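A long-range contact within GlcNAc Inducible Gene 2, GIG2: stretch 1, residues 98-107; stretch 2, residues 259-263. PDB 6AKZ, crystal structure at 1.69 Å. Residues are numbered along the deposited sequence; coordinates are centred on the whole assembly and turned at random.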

# COMPACT_ATOMS: atom_id res chain seq x y z
N ARG A 98 -18.97 16.16 -10.55
CA ARG A 98 -19.22 15.06 -9.66
C ARG A 98 -18.36 15.04 -8.40
O ARG A 98 -18.80 14.76 -7.27
CB ARG A 98 -19.01 13.77 -10.45
CG ARG A 98 -19.26 12.51 -9.66
CD ARG A 98 -20.54 12.45 -8.89
NE ARG A 98 -21.70 12.55 -9.77
CZ ARG A 98 -22.97 12.56 -9.35
NH1 ARG A 98 -23.26 12.49 -8.06
NH2 ARG A 98 -23.98 12.64 -10.24
N ILE A 99 -17.11 15.36 -8.59
CA ILE A 99 -16.19 15.54 -7.47
C ILE A 99 -16.64 16.59 -6.49
O ILE A 99 -16.60 16.38 -5.27
CB ILE A 99 -14.77 15.88 -7.96
CG1 ILE A 99 -14.16 14.71 -8.66
CG2 ILE A 99 -13.87 16.34 -6.82
CD1 ILE A 99 -13.79 13.53 -7.82
N ASP A 100 -17.12 17.72 -7.01
CA ASP A 100 -17.60 18.81 -6.17
C ASP A 100 -18.81 18.40 -5.33
O ASP A 100 -18.89 18.73 -4.15
CB ASP A 100 -17.95 20.03 -7.03
CG ASP A 100 -16.76 20.56 -7.81
OD1 ASP A 100 -15.66 19.98 -7.68
OD2 ASP A 100 -16.93 21.54 -8.56
N ILE A 101 -19.74 17.67 -5.94
CA ILE A 101 -20.91 17.19 -5.24
C ILE A 101 -20.46 16.24 -4.11
O ILE A 101 -20.91 16.34 -2.98
CB ILE A 101 -21.84 16.50 -6.27
CG1 ILE A 101 -22.50 17.55 -7.17
CG2 ILE A 101 -22.89 15.66 -5.57
CD1 ILE A 101 -23.00 16.98 -8.50
N TRP A 102 -19.60 15.27 -4.43
CA TRP A 102 -19.10 14.37 -3.40
C TRP A 102 -18.38 15.07 -2.24
O TRP A 102 -18.62 14.76 -1.06
CB TRP A 102 -18.17 13.30 -4.02
CG TRP A 102 -18.84 12.21 -4.80
CD1 TRP A 102 -20.14 11.77 -4.68
CD2 TRP A 102 -18.22 11.35 -5.77
NE1 TRP A 102 -20.37 10.76 -5.54
CE2 TRP A 102 -19.23 10.46 -6.23
CE3 TRP A 102 -16.94 11.26 -6.33
CZ2 TRP A 102 -18.97 9.47 -7.20
CZ3 TRP A 102 -16.67 10.25 -7.26
CH2 TRP A 102 -17.69 9.42 -7.75
N PHE A 103 -17.53 16.04 -2.56
CA PHE A 103 -16.78 16.79 -1.54
C PHE A 103 -17.79 17.52 -0.65
O PHE A 103 -17.70 17.45 0.56
CB PHE A 103 -15.81 17.81 -2.15
CG PHE A 103 -15.08 18.59 -1.14
CD1 PHE A 103 -14.13 17.99 -0.34
CD2 PHE A 103 -15.46 19.91 -0.84
CE1 PHE A 103 -13.48 18.69 0.69
CE2 PHE A 103 -14.84 20.61 0.17
CZ PHE A 103 -13.84 20.00 0.93
N ASN A 104 -18.75 18.21 -1.28
CA ASN A 104 -19.71 18.94 -0.46
C ASN A 104 -20.59 18.06 0.42
O ASN A 104 -20.77 18.37 1.57
CB ASN A 104 -20.57 19.83 -1.33
CG ASN A 104 -19.80 20.94 -1.93
OD1 ASN A 104 -18.92 21.55 -1.32
ND2 ASN A 104 -20.16 21.27 -3.13
N GLU A 105 -21.02 16.89 -0.10
CA GLU A 105 -21.72 15.90 0.71
C GLU A 105 -20.88 15.34 1.84
O GLU A 105 -21.43 15.16 2.92
CB GLU A 105 -22.23 14.72 -0.12
CG GLU A 105 -23.27 15.15 -1.14
CD GLU A 105 -23.75 14.02 -2.09
OE1 GLU A 105 -22.96 13.16 -2.60
OE2 GLU A 105 -24.94 14.09 -2.45
N LEU A 106 -19.59 15.09 1.61
CA LEU A 106 -18.71 14.66 2.74
C LEU A 106 -18.61 15.69 3.86
O LEU A 106 -18.55 15.36 5.05
CB LEU A 106 -17.31 14.29 2.28
CG LEU A 106 -17.25 13.03 1.40
CD1 LEU A 106 -16.00 12.96 0.52
CD2 LEU A 106 -17.33 11.81 2.28
N VAL A 107 -18.46 16.95 3.45
CA VAL A 107 -18.27 18.02 4.43
C VAL A 107 -19.58 18.13 5.21
O VAL A 107 -19.56 18.24 6.44
CB VAL A 107 -17.96 19.34 3.74
CG1 VAL A 107 -18.07 20.56 4.65
CG2 VAL A 107 -16.58 19.28 3.12
N TRP A 259 -5.55 7.08 -3.76
CA TRP A 259 -6.66 7.97 -3.44
C TRP A 259 -7.14 8.76 -4.61
O TRP A 259 -6.42 8.87 -5.67
CB TRP A 259 -6.23 8.95 -2.34
CG TRP A 259 -4.93 9.68 -2.45
CD1 TRP A 259 -3.86 9.48 -1.61
CD2 TRP A 259 -4.54 10.80 -3.31
NE1 TRP A 259 -2.85 10.39 -1.90
CE2 TRP A 259 -3.23 11.21 -2.89
CE3 TRP A 259 -5.15 11.48 -4.35
CZ2 TRP A 259 -2.53 12.21 -3.52
CZ3 TRP A 259 -4.47 12.51 -4.98
CH2 TRP A 259 -3.18 12.86 -4.58
N LEU A 260 -8.37 9.19 -4.46
CA LEU A 260 -9.08 10.04 -5.44
C LEU A 260 -8.98 11.48 -5.01
O LEU A 260 -9.34 11.82 -3.87
CB LEU A 260 -10.55 9.64 -5.57
CG LEU A 260 -11.49 10.54 -6.45
CD1 LEU A 260 -11.09 10.34 -7.88
CD2 LEU A 260 -12.90 10.08 -6.22
N ALA A 261 -8.53 12.35 -5.90
CA ALA A 261 -8.42 13.80 -5.65
C ALA A 261 -9.77 14.52 -5.62
O ALA A 261 -10.52 14.49 -6.60
CB ALA A 261 -7.52 14.46 -6.72
N LEU A 262 -10.07 15.18 -4.51
CA LEU A 262 -11.32 15.95 -4.32
C LEU A 262 -11.01 17.46 -4.43
O LEU A 262 -11.93 18.30 -4.28
CB LEU A 262 -11.87 15.65 -2.93
CG LEU A 262 -12.20 14.19 -2.63
CD1 LEU A 262 -12.71 14.08 -1.19
CD2 LEU A 262 -13.16 13.66 -3.67
N SER A 263 -9.77 17.79 -4.74
CA SER A 263 -9.34 19.20 -4.80
C SER A 263 -8.22 19.36 -5.85
O SER A 263 -7.58 18.36 -6.25
CB SER A 263 -8.87 19.65 -3.43
OG SER A 263 -7.78 18.87 -2.97
O HOH W 1 -14.32 19.86 -4.61

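Helices often pack against distant segments through side chains spaced three or four residues apart, and GIG2 offers a compact example. Ile 99, Trp 102, Phe 103 and Leu 106 all point their CA-to-CB bonds toward Leu 260 to Leu 262, forming one apolar stripe on a helix held by six i to i+4 backbone hydrogen bonds within this stretch. No direct hydrogen bond joins the stretches; 301 Å² of surface is buried, and the side-chain contacts are apolar.

Leu 262 is the centrepiece. Its CA-to-CB bond runs sideways, yet the m,t rotamer carries its branched end along the helix, so that CD1 meets CD1 of Leu 106, also m,t, at 3.9 Å and CD2 lies 4.2 Å from Ile 99 CG2. Phe 103, with chi1 in t, brings CD1 to 4.2 Å from Leu 262 CB. Both branches of Ile 99 (m,m) lie against the turn from Ala 261 to Leu 262: CG2 is 3.6 Å from Leu 262 CA, CD1 3.6 Å from Ala 261 O. CD1 also reaches Leu 260 CD2 at 3.9 Å. Leu 260, in t,p, also sets CD2 3.9 Å from Trp 102 CZ3, an oblique approach to the indole (chi1 m), whose NE1 finds its hydrogen bond elsewhere in the structure. Flexible, branched leucine ends can fit against such rings and methyls.

At the margin, a water donates to Leu 262 O (2.9 Å from the water O) and weakly to Asp 100 OD1 (3.4 Å), a slender polar bridge beside the apolar contact.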